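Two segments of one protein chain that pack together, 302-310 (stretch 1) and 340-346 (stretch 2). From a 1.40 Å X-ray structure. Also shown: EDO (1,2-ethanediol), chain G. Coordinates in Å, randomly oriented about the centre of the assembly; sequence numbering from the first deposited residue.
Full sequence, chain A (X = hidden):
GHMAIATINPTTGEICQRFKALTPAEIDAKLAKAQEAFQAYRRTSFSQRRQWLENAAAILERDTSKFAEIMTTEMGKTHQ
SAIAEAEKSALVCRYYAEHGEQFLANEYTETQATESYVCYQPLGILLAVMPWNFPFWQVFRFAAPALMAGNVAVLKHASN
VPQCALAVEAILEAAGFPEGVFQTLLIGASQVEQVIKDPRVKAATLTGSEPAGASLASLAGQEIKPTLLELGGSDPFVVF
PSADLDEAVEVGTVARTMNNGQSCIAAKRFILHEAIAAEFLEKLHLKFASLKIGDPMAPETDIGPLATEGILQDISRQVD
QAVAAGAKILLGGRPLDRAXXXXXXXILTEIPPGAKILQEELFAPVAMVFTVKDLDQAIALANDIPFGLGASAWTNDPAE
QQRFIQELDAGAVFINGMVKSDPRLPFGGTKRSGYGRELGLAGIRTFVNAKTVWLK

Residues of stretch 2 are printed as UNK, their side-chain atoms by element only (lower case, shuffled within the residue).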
# COMPACT_ATOMS: atom_id res chain seq x y z
N ASP A 302 18.78 -30.74 -15.53
CA ASP A 302 18.53 -29.31 -15.65
C ASP A 302 17.04 -28.98 -15.61
O ASP A 302 16.62 -28.04 -14.94
CB ASP A 302 19.09 -28.77 -16.98
CG ASP A 302 20.60 -28.78 -17.03
OD1 ASP A 302 21.23 -28.19 -16.13
OD2 ASP A 302 21.15 -29.40 -17.96
N ILE A 303 16.26 -29.77 -16.33
CA ILE A 303 14.84 -29.50 -16.52
C ILE A 303 14.01 -30.68 -16.02
O ILE A 303 14.07 -31.77 -16.60
CB ILE A 303 14.51 -29.30 -18.03
CG1 ILE A 303 15.42 -28.25 -18.67
CG2 ILE A 303 13.03 -28.95 -18.21
CD1 ILE A 303 15.25 -26.85 -18.12
N GLY A 304 13.26 -30.47 -14.94
CA GLY A 304 12.26 -31.44 -14.51
C GLY A 304 10.92 -31.16 -15.19
O GLY A 304 10.84 -30.33 -16.10
N PRO A 305 9.86 -31.83 -14.74
CA PRO A 305 8.53 -31.60 -15.31
C PRO A 305 7.98 -30.26 -14.84
O PRO A 305 8.41 -29.75 -13.81
CB PRO A 305 7.70 -32.73 -14.68
CG PRO A 305 8.34 -32.93 -13.33
CD PRO A 305 9.82 -32.73 -13.57
N LEU A 306 7.04 -29.70 -15.59
CA LEU A 306 6.26 -28.58 -15.09
C LEU A 306 5.43 -29.05 -13.90
O LEU A 306 5.20 -30.25 -13.73
CB LEU A 306 5.35 -28.03 -16.19
CG LEU A 306 6.10 -27.53 -17.43
CD1 LEU A 306 5.12 -27.06 -18.48
CD2 LEU A 306 7.09 -26.42 -17.07
N ALA A 307 4.97 -28.13 -13.07
CA ALA A 307 4.43 -28.53 -11.78
C ALA A 307 3.07 -29.21 -11.85
O ALA A 307 2.75 -30.03 -10.98
CB ALA A 307 4.36 -27.35 -10.84
N THR A 308 2.26 -28.86 -12.83
CA THR A 308 0.89 -29.37 -12.90
C THR A 308 0.47 -29.67 -14.33
O THR A 308 1.05 -29.14 -15.28
CB THR A 308 -0.15 -28.38 -12.32
OG1 THR A 308 -0.36 -27.31 -13.24
CG2 THR A 308 0.28 -27.81 -10.96
N GLU A 309 -0.55 -30.51 -14.49
CA GLU A 309 -1.08 -30.78 -15.82
C GLU A 309 -1.67 -29.52 -16.45
O GLU A 309 -1.59 -29.33 -17.67
CB GLU A 309 -2.11 -31.91 -15.79
CG GLU A 309 -2.59 -32.35 -17.18
CD GLU A 309 -3.10 -33.78 -17.21
OE1 GLU A 309 -3.10 -34.45 -16.16
OE2 GLU A 309 -3.49 -34.24 -18.30
N GLY A 310 -2.24 -28.66 -15.62
CA GLY A 310 -2.81 -27.40 -16.08
C GLY A 310 -1.79 -26.48 -16.71
O GLY A 310 -2.05 -25.88 -17.76
N UNK A 340 4.75 -37.92 -16.66
CA UNK A 340 5.06 -36.66 -16.01
C UNK A 340 4.80 -35.48 -16.92
O UNK A 340 4.70 -35.63 -18.14
N UNK A 341 4.70 -34.30 -16.34
CA UNK A 341 4.26 -33.12 -17.08
C UNK A 341 5.41 -32.40 -17.80
O UNK A 341 5.63 -31.21 -17.59
c UNK A 341 1.53 -33.09 -13.06
c UNK A 341 0.63 -33.99 -13.58
o UNK A 341 -0.30 -34.58 -12.75
c UNK A 341 2.50 -32.80 -15.25
c UNK A 341 1.59 -33.72 -15.75
c UNK A 341 0.65 -34.31 -14.92
c UNK A 341 2.46 -32.50 -13.89
c UNK A 341 3.53 -32.15 -16.15
N UNK A 342 6.12 -33.13 -18.65
CA UNK A 342 7.34 -32.63 -19.26
C UNK A 342 7.09 -31.80 -20.52
O UNK A 342 6.36 -32.22 -21.42
c UNK A 342 9.01 -34.33 -18.37
c UNK A 342 9.14 -35.92 -16.56
c UNK A 342 10.86 -34.27 -16.83
c UNK A 342 8.30 -33.78 -19.58
c UNK A 342 10.20 -33.78 -17.94
c UNK A 342 8.48 -35.41 -17.67
c UNK A 342 10.32 -35.35 -16.14
N UNK A 343 7.69 -30.62 -20.54
CA UNK A 343 7.70 -29.75 -21.72
C UNK A 343 9.15 -29.30 -21.95
O UNK A 343 9.82 -28.89 -21.01
c UNK A 343 6.40 -27.86 -22.80
c UNK A 343 7.18 -26.86 -23.35
c UNK A 343 6.83 -26.26 -24.55
c UNK A 343 6.79 -28.53 -21.51
o UNK A 343 5.33 -26.06 -26.39
c UNK A 343 4.89 -27.66 -24.67
c UNK A 343 5.68 -26.66 -25.20
c UNK A 343 5.25 -28.25 -23.48
N UNK A 344 9.65 -29.41 -23.19
CA UNK A 344 11.07 -29.17 -23.44
C UNK A 344 11.41 -27.69 -23.58
O UNK A 344 10.54 -26.89 -23.91
c UNK A 344 8.93 -29.80 -24.41
c UNK A 344 11.28 -29.86 -24.80
c UNK A 344 9.99 -29.65 -25.49
N UNK A 345 12.68 -27.34 -23.31
CA UNK A 345 13.16 -25.99 -23.66
C UNK A 345 12.78 -25.66 -25.10
O UNK A 345 12.98 -26.47 -26.00
c UNK A 345 13.73 -28.15 -22.68
c UNK A 345 14.83 -27.16 -22.43
c UNK A 345 14.68 -26.13 -23.52
N UNK A 346 12.22 -24.47 -25.29
CA UNK A 346 11.63 -24.09 -26.56
C UNK A 346 12.02 -22.66 -26.90
O UNK A 346 12.12 -21.81 -26.02
c UNK A 346 10.09 -24.20 -26.48
o UNK A 346 9.71 -25.56 -26.25
c UNK A 346 9.41 -23.71 -27.76
C1 EDO G . 0.87 -36.27 -18.32
O1 EDO G . 1.66 -35.48 -19.22
C2 EDO G . 1.56 -37.61 -18.07
O2 EDO G . 2.18 -38.04 -19.28
O HOH W 1 9.33 -29.74 -18.37
O HOH W 2 -1.66 -31.91 -12.17

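Position 340 carries no side-chain atoms. Its backbone angles, phi 94° and psi 162°, would jam a CB against the preceding carbonyl oxygen, which by itself calls for glycine: G340. Its carbonyl O accepts a hydrogen bond from O1 of the ethanediol at 3.2 Å.

Position 341 has one carbon leading to a ring of six carbons that bears a single oxygen, and its CB points toward stretch 1. The ring lies against the turn into the helix, with the backbone of T308 and E309 over one face and the carbonyl oxygens of L306 and A307 near its edge. A six-membered carbon ring with one hydroxyl is tyrosine, Y341. The CB of E309 stands 4.2 Å from the centroid of the Y341 ring, a CH-pi contact over the face, while C1 of the ethanediol lies 3.7 Å from Y341 CD1.

At position 342 one carbon again precedes a six-carbon ring, but no oxygen follows. Its CB points away from stretch 1, yet the ring comes back nearer and lies with one face over P305, its centroid 3.9 Å from P305 CB, which sits only 7° off the ring normal. This is phenylalanine, F342. The ring also touches the backbone, F342 CE2 lying 3.4 Å from P305 N.

Position 343 repeats the pattern of one carbon and a six-carbon ring with an oxygen; the ring leads away, and its CB packs 3.8 Å from L306 CD1. This is tyrosine, Y343.

At position 344 three carbons close a ring onto the backbone N, its CA-to-CB bond points away, and nothing of stretch 1 is touched: this is proline, P344. Position 345 has the same ring, which packs against the side chain of I303: P345, with CG 4.0 Å from I303 CG1.

Position 346 has one carbon carrying an oxygen and a carbon, and it lies out of reach of stretch 1: a branched threonine, T346. Its OG1 donates to the carbonyl O of P344 at 2.8 Å.

The contact joins an irregular segment to a loop that leads into a helix through one direct hydrogen bond, from L306 N to Y341 O at 2.9 Å, near where the backbones come close, with the CA atoms of P305 and F342 4.3 Å apart. Water 1 extends this link, donating to G304 O (2.8 Å) and accepting from Y343 N (2.9 Å). Water 2 accepts from E309 N at 2.9 Å and makes a weak hydrogen bond with Y341 OH at 3.1 Å. Around these polar ties, the Y341 and F342 rings cover backbone and aliphatic carbon of stretch 1, and Y341 gives up the largest area.

Stretch 2 340-346: GYFYPPT
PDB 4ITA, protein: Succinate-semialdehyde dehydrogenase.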